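PDB 3E8L: serine proteinase inhibitor A, which probably inhibits trypsin and chymotrypsin at the same time through two reactive sites, and kallikrein only weakly. Local coordinates for residues K105-T108 with S113-P116; S44-D49 with N165-L170; A18-L21 with Y27-Y30; V67-S72 with V179-F184. The protein carries 2 engineered substitutions. One frame throughout, in Å; residues are numbered along the deposited sequence. Where two conformers were deposited one is given.

Contact 1: K105-T108 with S113-P116; sequences KSET and SFQP
Glu-107 and Phe-114 exchange both of their backbone hydrogen bonds. Glu-107 N donates to Phe-114 O at 2.8 Å, and Phe-114 N returns a bond of 2.9 Å to Glu-107 O. Each of these oxygens also takes a CA-H...O contact: Ser-106 CA to Phe-114 O at 3.0 Å, Ser-113 CA to Glu-107 O. The next pair, Thr-108 with Ser-113, is a non-hydrogen-bonded one, and here the side chains supply the polar link, OG1 to OG at 2.9 Å; either hydroxyl could be the donor. This is an antiparallel beta hairpin of the beta-trefoil, in which strand 107-108 is laid along the start of strand 113-119 and four residues make the turn. Van der Waals contacts lie at the end away from the turn. Ser-106 CB rests on Gln-115 CG at 3.4 Å. Glu-107 puts CG between its own N and carbonyl carbon (chi1 53°) and then extends, crossing Pro-116 at about a right angle, with Glu-107 OE2 3.6 Å from Pro-116 CG. That carboxylate is held from outside by a salt bridge to Lys-48 and a hydrogen bond to Tyr-54. Pro-116 in turn sets CD 4.2 Å above the ring plane of Phe-114, over its centre, while the phenyl group packs further in on Leu-169 and Phe-162.

Contact 2: S44-D49 with N165-L170; sequences STLRKD and NGRTLL. Engineered in segment 44-49: Arg-47 (natural residue His).
NH1 of Arg-167 lies 4.0 Å from CD2 of Leu-46, a van der Waals approach; no hydrogen bond crosses between 44-49 and 165-170. The closer touch is made by the aliphatic part of the arginine. Its chain runs extended from CG to NE, laying CD against both leucine methyls, 3.6 Å from Leu-46 CD1 and 3.9 Å from Leu-46 CD2. The guanidinium is thereby carried past the leucine, meeting CD2 obliquely. On its inner side Leu-46 CD1 also reaches CD1 of Leu-169, at 4.1 Å, the two side chains crossing at about a right angle. The CB bond of Leu-169 does not point at Leu-46, but chi2 of 71° brings CD1 round to it. An alanine in place of Leu-46 would probably open a gap here, leaving CD of Arg-167 without its apolar mate and Leu-169 CD1 less covered. Because the CA atoms of Leu-46 and Leu-169 are 9.1 Å apart, the two strands do not pair directly. Strand 52-57 lies between them: Leu-46 bonds through its backbone to Tyr-54, and Thr-168 and Leu-170 bond to Glu-57 and Val-55. Lys-48 and Asp-49 end the first strand in a classic beta bulge. The contact thus joins strands 43-49 and 167-172 over strand 52-57 in the antiparallel beta framework of this Kunitz-type beta-trefoil.

Contact 3: A18-L21 with Y27-Y30; sequences AVQL and YPLY
Gln-20 N donates a straight hydrogen bond of 2.9 Å to Tyr-30 OH, with an N-H...O angle of 179°. The hydroxyl gives its own proton to a water 2.6 Å away, which lies in the ring plane at the edge, and that water donates to Ala-18 O at 2.8 Å. One phenol oxygen thus serves two places on the 18-21 backbone, directly and through the water, and its acceptor and donor roles are both fixed. The ring makes an apolar contact as well. Val-19 CG1 sits over one face, 4.0 Å from the centroid and 18° off the normal, a CH-pi contact displaced toward CE1. Valine achieves this by placing CG1 opposite its backbone N (chi1 171°). A phenylalanine in place of Tyr-30 is likely to leave Gln-20 N and the water without their shared partner. Beside the phenol, Pro-28 packs on the same segment: its CG touches Gln-20 CB at 3.7 Å, the side chains crossing at about a right angle, and its CD lies 3.5 Å from Leu-21 O. Further along, Tyr-27 N is hydrogen-bonded to a polar side chain on the chain of another protein. The 18-21 segment itself bonds through its backbone to Val-11, Met-79 and Pro-77. Neither segment forms a hairpin with the other; an irregular N-terminal arm folds back on the entry to strand 30-34, the first strand of this beta-trefoil.

Contact 4: V67-S72 with V179-F184; sequences VGFSAS and VQFQKF. Engineered in segment 179-184: Gln-180 (natural residue Arg).
This is a buried aromatic contact between two strands that do not pair: Phe-69 on strand 67-70 meets Phe-181 on strand 179-183 inside the protein. CZ of Phe-69 comes against the CD2-CE2 bond of Phe-181. Phe-69 CZ lies 3.3 Å from Phe-181 CE2 and 3.4 Å from Phe-181 CD2, which is close packing. The centroids are 5.3 Å apart and the planes 83° from each other, and the rings meet obliquely. Each phenylalanine has CG opposite its carbonyl carbon (chi1 -53° in Phe-69 and -60° in Phe-181), and each points toward the other segment. Strand 67-70 is an outer strand of a four-stranded antiparallel sheet. Strand 30-34 pairs with 179-183 and also bonds through Tyr-30 to Val-67, so the two rings meet in the core of the beta-trefoil from strands with 30-34 as a common neighbour. Around them the packing is largely apolar. Phe-69 has Phe-87 in an edge-to-face relation and also touches Val-19, Leu-21 and Met-79; Phe-181 packs on Tyr-142. Within its own strand Phe-69 has the carbonyl oxygen of Val-67 over one face, offset toward the rim.

Overall arrangement
The contacts form two groups on opposite sides of the chain's centre. Contacts 1 and 2, centres 12 Å apart, are joined by the salt bridge from Lys-48 NZ to Glu-107 OE2 at 2.9 Å, and by Phe-114 CZ packing on Leu-169 CD2; contact 1 is nested inside the loop closed by contact 2. Contacts 3 and 4, centres 5 Å apart, share probable hydrogen bonds from Val-67 N to Tyr-30 O (2.6 Å) and Phe-184 N to Leu-29 O (3.0 Å). Tyr-30 CD1 touches Phe-69 CE2 at 3.5 Å, and a glycerol, probably from crystallisation, lies by Leu-29 and Phe-184. Contacts 2 and 4 come within about 6 Å at their nearest atoms.

Contact 1: K105-T108 with S113-P116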
loop_
_atom_site.group_PDB
_atom_site.type_symbol
_atom_site.label_atom_id
_atom_site.label_comp_id
_atom_site.label_asym_id
_atom_site.label_seq_id
_atom_site.Cartn_x
_atom_site.Cartn_y
_atom_site.Cartn_z
ATOM N N LYS A 105 -6.987 11.272 -4.959
ATOM C CA LYS A 105 -7.518 12.602 -4.700
ATOM C C LYS A 105 -8.744 12.805 -5.597
ATOM O O LYS A 105 -8.728 12.407 -6.764
ATOM C CB LYS A 105 -6.415 13.605 -5.055
ATOM C CG LYS A 105 -6.778 15.069 -5.012
ATOM C CD LYS A 105 -5.501 15.913 -5.111
ATOM C CE LYS A 105 -5.733 17.332 -4.633
ATOM N NZ LYS A 105 -4.439 17.983 -4.295
ATOM N N SER A 106 -9.814 13.389 -5.066
ATOM C CA SER A 106 -10.941 13.675 -5.935
ATOM C C SER A 106 -10.617 14.732 -7.004
ATOM O O SER A 106 -9.815 15.632 -6.783
ATOM C CB SER A 106 -12.202 14.043 -5.138
ATOM O OG SER A 106 -12.047 15.303 -4.545
ATOM N N GLU A 107 -11.235 14.576 -8.168
ATOM C CA GLU A 107 -10.948 15.402 -9.317
ATOM C C GLU A 107 -12.232 15.510 -10.148
ATOM O O GLU A 107 -13.189 14.760 -9.938
ATOM C CB GLU A 107 -9.793 14.798 -10.145
ATOM C CG GLU A 107 -9.987 13.321 -10.552
ATOM C CD GLU A 107 -8.982 12.824 -11.589
ATOM O OE1 GLU A 107 -9.267 12.940 -12.798
ATOM O OE2 GLU A 107 -7.923 12.291 -11.207
ATOM N N THR A 108 -12.249 16.445 -11.081
ATOM C CA THR A 108 -13.328 16.557 -12.029
ATOM C C THR A 108 -12.797 16.236 -13.404
ATOM O O THR A 108 -11.768 16.758 -13.807
ATOM C CB THR A 108 -13.910 17.954 -12.018
ATOM O OG1 THR A 108 -14.279 18.264 -10.675
ATOM C CG2 THR A 108 -15.141 18.012 -12.909
ATOM N N SER A 113 -17.185 14.587 -10.970
ATOM C CA SER A 113 -16.368 14.745 -9.779
ATOM C C SER A 113 -16.361 13.446 -9.002
ATOM O O SER A 113 -17.425 12.935 -8.614
ATOM C CB SER A 113 -16.861 15.886 -8.906
ATOM O OG SER A 113 -16.694 17.113 -9.594
ATOM N N PHE A 114 -15.163 12.902 -8.796
ATOM C CA PHE A 114 -14.999 11.687 -8.029
ATOM C C PHE A 114 -13.577 11.515 -7.504
ATOM O O PHE A 114 -12.655 12.219 -7.919
ATOM C CB PHE A 114 -15.417 10.470 -8.861
ATOM C CG PHE A 114 -14.502 10.158 -10.035
ATOM C CD1 PHE A 114 -14.076 8.845 -10.259
ATOM C CD2 PHE A 114 -14.085 11.155 -10.921
ATOM C CE1 PHE A 114 -13.259 8.528 -11.337
ATOM C CE2 PHE A 114 -13.260 10.852 -12.001
ATOM C CZ PHE A 114 -12.847 9.523 -12.209
ATOM N N GLN A 115 -13.434 10.582 -6.567
ATOM C CA GLN A 115 -12.139 10.065 -6.176
ATOM C C GLN A 115 -11.872 8.802 -6.991
ATOM O O GLN A 115 -12.479 7.768 -6.734
ATOM C CB GLN A 115 -12.119 9.732 -4.689
ATOM C CG GLN A 115 -12.351 10.901 -3.778
ATOM C CD GLN A 115 -12.277 10.484 -2.337
ATOM O OE1 GLN A 115 -13.307 10.274 -1.690
ATOM N NE2 GLN A 115 -11.054 10.287 -1.838
ATOM N N PRO A 116 -10.969 8.878 -7.991
ATOM C CA PRO A 116 -10.739 7.652 -8.761
ATOM C C PRO A 116 -9.899 6.652 -7.991
ATOM O O PRO A 116 -9.229 7.026 -7.031
ATOM C CB PRO A 116 -9.953 8.146 -9.981
ATOM C CG PRO A 116 -9.354 9.429 -9.564
ATOM C CD PRO A 116 -10.299 10.044 -8.594
#

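Contact 2: S44-D49 with N165-L170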
loop_
_atom_site.group_PDB
_atom_site.type_symbol
_atom_site.label_atom_id
_atom_site.label_comp_id
_atom_site.label_asym_id
_atom_site.label_seq_id
_atom_site.Cartn_x
_atom_site.Cartn_y
_atom_site.Cartn_z
ATOM N N SER A 44 -8.144 -2.547 -16.240
ATOM C CA SER A 44 -6.932 -2.162 -16.947
ATOM C C SER A 44 -6.548 -0.713 -16.600
ATOM O O SER A 44 -7.154 -0.110 -15.721
ATOM C CB SER A 44 -7.149 -2.346 -18.454
ATOM O OG SER A 44 -5.936 -2.192 -19.161
ATOM N N THR A 45 -5.555 -0.166 -17.294
ATOM C CA THR A 45 -5.053 1.181 -17.000
ATOM C C THR A 45 -5.273 2.182 -18.138
ATOM O O THR A 45 -5.144 1.832 -19.321
ATOM C CB THR A 45 -3.541 1.175 -16.745
ATOM O OG1 THR A 45 -2.882 0.558 -17.865
ATOM C CG2 THR A 45 -3.197 0.456 -15.469
ATOM N N LEU A 46 -5.595 3.422 -17.754
ATOM C CA LEU A 46 -5.542 4.598 -18.634
ATOM C C LEU A 46 -4.520 5.567 -18.080
ATOM O O LEU A 46 -4.676 6.051 -16.952
ATOM C CB LEU A 46 -6.870 5.342 -18.660
ATOM C CG LEU A 46 -8.052 4.895 -19.496
ATOM C CD1 LEU A 46 -9.210 5.861 -19.246
ATOM C CD2 LEU A 46 -7.671 4.872 -20.980
ATOM N N ARG A 47 -3.493 5.884 -18.857
ATOM C CA ARG A 47 -2.508 6.847 -18.384
ATOM C C ARG A 47 -3.158 8.125 -17.823
ATOM O O ARG A 47 -4.043 8.721 -18.436
ATOM C CB ARG A 47 -1.466 7.183 -19.468
ATOM C CG ARG A 47 -0.514 6.029 -19.763
ATOM C CD ARG A 47 0.794 6.488 -20.396
ATOM N NE ARG A 47 1.548 5.355 -20.944
ATOM C CZ ARG A 47 1.564 5.006 -22.235
ATOM N NH1 ARG A 47 2.274 3.952 -22.627
ATOM N NH2 ARG A 47 0.877 5.704 -23.139
ATOM N N LYS A 48 -2.709 8.507 -16.635
ATOM C CA LYS A 48 -3.020 9.788 -16.046
ATOM C C LYS A 48 -1.783 10.691 -16.113
ATOM O O LYS A 48 -1.772 11.691 -16.813
ATOM C CB LYS A 48 -3.470 9.574 -14.602
ATOM C CG LYS A 48 -3.845 10.815 -13.847
ATOM C CD LYS A 48 -4.475 10.435 -12.516
ATOM C CE LYS A 48 -4.269 11.547 -11.475
ATOM N NZ LYS A 48 -5.134 12.714 -11.727
ATOM N N ASP A 49 -0.735 10.311 -15.385
ATOM C CA ASP A 49 0.451 11.138 -15.212
ATOM C C ASP A 49 1.548 10.349 -14.534
ATOM O O ASP A 49 1.288 9.507 -13.711
ATOM C CB ASP A 49 0.125 12.359 -14.352
ATOM C CG ASP A 49 1.244 13.395 -14.352
ATOM O OD1 ASP A 49 2.115 13.398 -15.278
ATOM O OD2 ASP A 49 1.237 14.210 -13.411
ATOM N N ASN A 165 -16.255 10.416 -20.108
ATOM C CA ASN A 165 -15.987 10.504 -21.553
ATOM C C ASN A 165 -16.078 9.125 -22.217
ATOM O O ASN A 165 -15.121 8.675 -22.844
ATOM C CB ASN A 165 -14.593 11.106 -21.836
ATOM C CG ASN A 165 -14.422 12.517 -21.292
ATOM O OD1 ASN A 165 -13.428 12.814 -20.609
ATOM N ND2 ASN A 165 -15.383 13.393 -21.584
ATOM N N GLY A 166 -17.199 8.435 -22.035
ATOM C CA GLY A 166 -17.409 7.143 -22.679
ATOM C C GLY A 166 -16.709 5.946 -22.042
ATOM O O GLY A 166 -17.106 4.806 -22.279
ATOM N N ARG A 167 -15.678 6.189 -21.232
ATOM C CA ARG A 167 -14.951 5.097 -20.588
ATOM C C ARG A 167 -15.445 4.852 -19.155
ATOM O O ARG A 167 -15.788 5.795 -18.428
ATOM C CB ARG A 167 -13.433 5.320 -20.640
ATOM C CG ARG A 167 -12.878 5.248 -22.055
ATOM C CD ARG A 167 -11.375 5.328 -22.107
ATOM N NE ARG A 167 -10.920 5.930 -23.364
ATOM C CZ ARG A 167 -10.229 5.292 -24.320
ATOM N NH1 ARG A 167 -9.889 4.003 -24.177
ATOM N NH2 ARG A 167 -9.877 5.946 -25.437
ATOM N N THR A 168 -15.512 3.580 -18.770
ATOM C CA THR A 168 -15.951 3.235 -17.450
ATOM C C THR A 168 -14.756 3.183 -16.481
ATOM O O THR A 168 -13.895 2.312 -16.579
ATOM C CB THR A 168 -16.744 1.926 -17.466
ATOM O OG1 THR A 168 -17.953 2.114 -18.222
ATOM C CG2 THR A 168 -17.109 1.500 -16.047
ATOM N N LEU A 169 -14.712 4.135 -15.553
ATOM C CA LEU A 169 -13.631 4.237 -14.577
ATOM C C LEU A 169 -14.104 3.889 -13.169
ATOM O O LEU A 169 -15.271 4.073 -12.828
ATOM C CB LEU A 169 -13.055 5.661 -14.569
ATOM C CG LEU A 169 -12.016 6.043 -15.611
ATOM C CD1 LEU A 169 -12.639 6.154 -17.017
ATOM C CD2 LEU A 169 -11.339 7.354 -15.182
ATOM N N LEU A 170 -13.189 3.409 -12.347
ATOM C CA LEU A 170 -13.545 3.046 -10.994
ATOM C C LEU A 170 -13.223 4.197 -10.071
ATOM O O LEU A 170 -12.237 4.906 -10.287
ATOM C CB LEU A 170 -12.788 1.796 -10.562
ATOM C CG LEU A 170 -13.100 0.487 -11.281
ATOM C CD1 LEU A 170 -12.552 -0.628 -10.460
ATOM C CD2 LEU A 170 -14.607 0.321 -11.458
#

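Contact 3: A18-L21 with Y27-Y30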
loop_
_atom_site.group_PDB
_atom_site.type_symbol
_atom_site.label_atom_id
_atom_site.label_comp_id
_atom_site.label_asym_id
_atom_site.label_seq_id
_atom_site.Cartn_x
_atom_site.Cartn_y
_atom_site.Cartn_z
ATOM N N ALA A 18 -10.008 -20.997 -4.599
ATOM C CA ALA A 18 -9.640 -19.886 -3.757
ATOM C C ALA A 18 -8.606 -18.995 -4.459
ATOM O O ALA A 18 -7.672 -19.474 -5.110
ATOM C CB ALA A 18 -9.125 -20.380 -2.407
ATOM N N VAL A 19 -8.787 -17.688 -4.326
ATOM C CA VAL A 19 -7.868 -16.740 -4.910
ATOM C C VAL A 19 -6.586 -16.733 -4.088
ATOM O O VAL A 19 -6.587 -16.445 -2.884
ATOM C CB VAL A 19 -8.507 -15.351 -4.993
ATOM C CG1 VAL A 19 -7.462 -14.296 -5.400
ATOM C CG2 VAL A 19 -9.684 -15.379 -5.977
ATOM N N GLN A 20 -5.486 -17.063 -4.742
ATOM C CA GLN A 20 -4.208 -17.151 -4.038
ATOM C C GLN A 20 -3.490 -15.816 -3.927
ATOM O O GLN A 20 -3.513 -14.999 -4.855
ATOM C CB GLN A 20 -3.318 -18.208 -4.681
ATOM C CG GLN A 20 -3.859 -19.620 -4.476
ATOM C CD GLN A 20 -3.256 -20.584 -5.434
ATOM O OE1 GLN A 20 -2.038 -20.629 -5.605
ATOM N NE2 GLN A 20 -4.095 -21.381 -6.062
ATOM N N LEU A 21 -2.867 -15.601 -2.775
ATOM C CA LEU A 21 -2.040 -14.426 -2.556
ATOM C C LEU A 21 -0.612 -14.590 -3.071
ATOM O O LEU A 21 -0.088 -15.705 -3.214
ATOM C CB LEU A 21 -1.984 -14.080 -1.064
ATOM C CG LEU A 21 -3.100 -13.310 -0.353
ATOM C CD1 LEU A 21 -4.069 -12.586 -1.284
ATOM C CD2 LEU A 21 -3.819 -14.183 0.579
ATOM N N TYR A 27 4.347 -15.405 -8.409
ATOM C CA TYR A 27 3.077 -15.160 -7.775
ATOM C C TYR A 27 1.904 -15.431 -8.704
ATOM O O TYR A 27 2.011 -15.239 -9.908
ATOM C CB TYR A 27 3.001 -13.718 -7.236
ATOM C CG TYR A 27 3.561 -12.583 -8.097
ATOM C CD1 TYR A 27 4.601 -11.772 -7.609
ATOM C CD2 TYR A 27 3.025 -12.276 -9.361
ATOM C CE1 TYR A 27 5.115 -10.700 -8.355
ATOM C CE2 TYR A 27 3.543 -11.204 -10.131
ATOM C CZ TYR A 27 4.593 -10.425 -9.612
ATOM O OH TYR A 27 5.133 -9.380 -10.329
ATOM N N PRO A 28 0.768 -15.850 -8.123
ATOM C CA PRO A 28 -0.449 -16.147 -8.864
ATOM C C PRO A 28 -1.105 -14.857 -9.353
ATOM O O PRO A 28 -1.038 -13.821 -8.676
ATOM C CB PRO A 28 -1.333 -16.837 -7.817
ATOM C CG PRO A 28 -0.433 -17.047 -6.599
ATOM C CD PRO A 28 0.562 -15.983 -6.671
ATOM N N LEU A 29 -1.721 -14.916 -10.528
ATOM C CA LEU A 29 -2.240 -13.723 -11.156
ATOM C C LEU A 29 -3.666 -13.923 -11.578
ATOM O O LEU A 29 -4.061 -15.021 -11.970
ATOM C CB LEU A 29 -1.393 -13.329 -12.362
ATOM C CG LEU A 29 0.034 -12.838 -12.141
ATOM C CD1 LEU A 29 0.758 -12.729 -13.484
ATOM C CD2 LEU A 29 0.032 -11.508 -11.411
ATOM N N TYR A 30 -4.436 -12.844 -11.459
ATOM C CA TYR A 30 -5.856 -12.817 -11.809
ATOM C C TYR A 30 -6.150 -11.538 -12.569
ATOM O O TYR A 30 -5.591 -10.499 -12.267
ATOM C CB TYR A 30 -6.724 -12.889 -10.541
ATOM C CG TYR A 30 -6.450 -14.146 -9.736
ATOM C CD1 TYR A 30 -5.370 -14.214 -8.866
ATOM C CD2 TYR A 30 -7.239 -15.274 -9.890
ATOM C CE1 TYR A 30 -5.096 -15.359 -8.166
ATOM C CE2 TYR A 30 -6.979 -16.432 -9.173
ATOM C CZ TYR A 30 -5.908 -16.471 -8.315
ATOM O OH TYR A 30 -5.641 -17.625 -7.619
HETATM O O HOH W 1 -7.377 -19.606 -7.848
#

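Contact 4: V67-S72 with V179-F184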
loop_
_atom_site.group_PDB
_atom_site.type_symbol
_atom_site.label_atom_id
_atom_site.label_comp_id
_atom_site.label_asym_id
_atom_site.label_seq_id
_atom_site.Cartn_x
_atom_site.Cartn_y
_atom_site.Cartn_z
ATOM N N VAL A 67 -3.449 -8.976 -12.074
ATOM C CA VAL A 67 -3.295 -8.351 -10.771
ATOM C C VAL A 67 -2.768 -9.356 -9.755
ATOM O O VAL A 67 -3.246 -10.474 -9.674
ATOM C CB VAL A 67 -4.633 -7.788 -10.235
ATOM C CG1 VAL A 67 -4.397 -6.893 -9.012
ATOM C CG2 VAL A 67 -5.407 -7.030 -11.318
ATOM N N GLY A 68 -1.783 -8.941 -8.966
ATOM C CA GLY A 68 -1.293 -9.734 -7.837
ATOM C C GLY A 68 -1.858 -9.164 -6.552
ATOM O O GLY A 68 -2.035 -7.941 -6.423
ATOM N N PHE A 69 -2.144 -10.045 -5.602
ATOM C CA PHE A 69 -2.755 -9.656 -4.337
ATOM C C PHE A 69 -1.798 -9.943 -3.212
ATOM O O PHE A 69 -1.267 -11.047 -3.095
ATOM C CB PHE A 69 -4.067 -10.405 -4.116
ATOM C CG PHE A 69 -5.025 -10.285 -5.265
ATOM C CD1 PHE A 69 -5.550 -9.034 -5.629
ATOM C CD2 PHE A 69 -5.385 -11.413 -6.004
ATOM C CE1 PHE A 69 -6.425 -8.915 -6.707
ATOM C CE2 PHE A 69 -6.266 -11.305 -7.080
ATOM C CZ PHE A 69 -6.783 -10.049 -7.429
ATOM N N SER A 70 -1.544 -8.954 -2.376
ATOM C CA SER A 70 -0.578 -9.193 -1.325
ATOM C C SER A 70 -0.988 -8.612 0.015
ATOM O O SER A 70 -1.912 -7.806 0.094
ATOM C CB SER A 70 0.823 -8.780 -1.781
ATOM O OG SER A 70 0.929 -7.396 -1.864
ATOM N N ALA A 71 -0.318 -9.055 1.070
ATOM C CA ALA A 71 -0.722 -8.764 2.442
ATOM C C ALA A 71 0.514 -8.757 3.318
ATOM O O ALA A 71 1.576 -9.170 2.868
ATOM C CB ALA A 71 -1.704 -9.823 2.924
ATOM N N SER A 72 0.390 -8.316 4.566
ATOM C CA SER A 72 1.537 -8.333 5.467
ATOM C C SER A 72 1.991 -9.744 5.790
ATOM O O SER A 72 1.190 -10.689 5.785
ATOM C CB SER A 72 1.223 -7.609 6.758
ATOM O OG SER A 72 1.364 -6.225 6.559
ATOM N N VAL A 179 -17.567 -7.710 -9.447
ATOM C CA VAL A 179 -16.500 -8.341 -10.203
ATOM C C VAL A 179 -16.363 -9.827 -9.956
ATOM O O VAL A 179 -16.893 -10.370 -8.995
ATOM C CB VAL A 179 -15.139 -7.689 -9.919
ATOM C CG1 VAL A 179 -15.177 -6.215 -10.235
ATOM C CG2 VAL A 179 -14.732 -7.923 -8.484
ATOM N N GLN A 180 -15.635 -10.471 -10.854
ATOM C CA GLN A 180 -15.123 -11.809 -10.643
ATOM C C GLN A 180 -13.611 -11.767 -10.802
ATOM O O GLN A 180 -13.072 -10.935 -11.520
ATOM C CB GLN A 180 -15.712 -12.802 -11.647
ATOM C CG GLN A 180 -17.120 -13.269 -11.334
ATOM C CD GLN A 180 -17.521 -14.494 -12.134
ATOM O OE1 GLN A 180 -17.693 -15.579 -11.584
ATOM N NE2 GLN A 180 -17.686 -14.320 -13.435
ATOM N N PHE A 181 -12.934 -12.675 -10.120
ATOM C CA PHE A 181 -11.509 -12.889 -10.304
ATOM C C PHE A 181 -11.335 -14.083 -11.221
ATOM O O PHE A 181 -11.999 -15.096 -11.052
ATOM C CB PHE A 181 -10.813 -13.098 -8.968
ATOM C CG PHE A 181 -10.961 -11.946 -8.030
ATOM C CD1 PHE A 181 -12.063 -11.854 -7.192
ATOM C CD2 PHE A 181 -9.993 -10.958 -7.974
ATOM C CE1 PHE A 181 -12.201 -10.802 -6.319
ATOM C CE2 PHE A 181 -10.111 -9.893 -7.092
ATOM C CZ PHE A 181 -11.223 -9.809 -6.267
ATOM N N GLN A 182 -10.464 -13.931 -12.214
ATOM C CA GLN A 182 -10.281 -14.904 -13.294
ATOM C C GLN A 182 -8.798 -15.213 -13.347
ATOM O O GLN A 182 -7.991 -14.281 -13.364
ATOM C CB GLN A 182 -10.682 -14.253 -14.606
ATOM C CG GLN A 182 -10.863 -15.196 -15.795
ATOM C CD GLN A 182 -12.325 -15.546 -16.007
ATOM O OE1 GLN A 182 -13.209 -14.683 -15.861
ATOM N NE2 GLN A 182 -12.600 -16.822 -16.318
ATOM N N LYS A 183 -8.410 -16.484 -13.373
ATOM C CA LYS A 183 -6.975 -16.756 -13.369
ATOM C C LYS A 183 -6.295 -16.317 -14.668
ATOM O O LYS A 183 -6.947 -16.220 -15.708
ATOM C CB LYS A 183 -6.584 -18.183 -12.942
ATOM C CG LYS A 183 -7.653 -19.247 -12.894
ATOM C CD LYS A 183 -7.047 -20.499 -12.230
ATOM C CE LYS A 183 -8.011 -21.673 -12.104
ATOM N NZ LYS A 183 -9.166 -21.410 -11.208
ATOM N N PHE A 184 -5.003 -16.033 -14.594
ATOM C CA PHE A 184 -4.271 -15.533 -15.742
ATOM C C PHE A 184 -3.159 -16.475 -16.169
ATOM O O PHE A 184 -2.524 -17.114 -15.340
ATOM C CB PHE A 184 -3.695 -14.154 -15.434
ATOM C CG PHE A 184 -2.911 -13.558 -16.562
ATOM C CD1 PHE A 184 -3.531 -12.781 -17.514
ATOM C CD2 PHE A 184 -1.552 -13.775 -16.664
ATOM C CE1 PHE A 184 -2.814 -12.232 -18.544
ATOM C CE2 PHE A 184 -0.832 -13.230 -17.694
ATOM C CZ PHE A 184 -1.465 -12.457 -18.634
#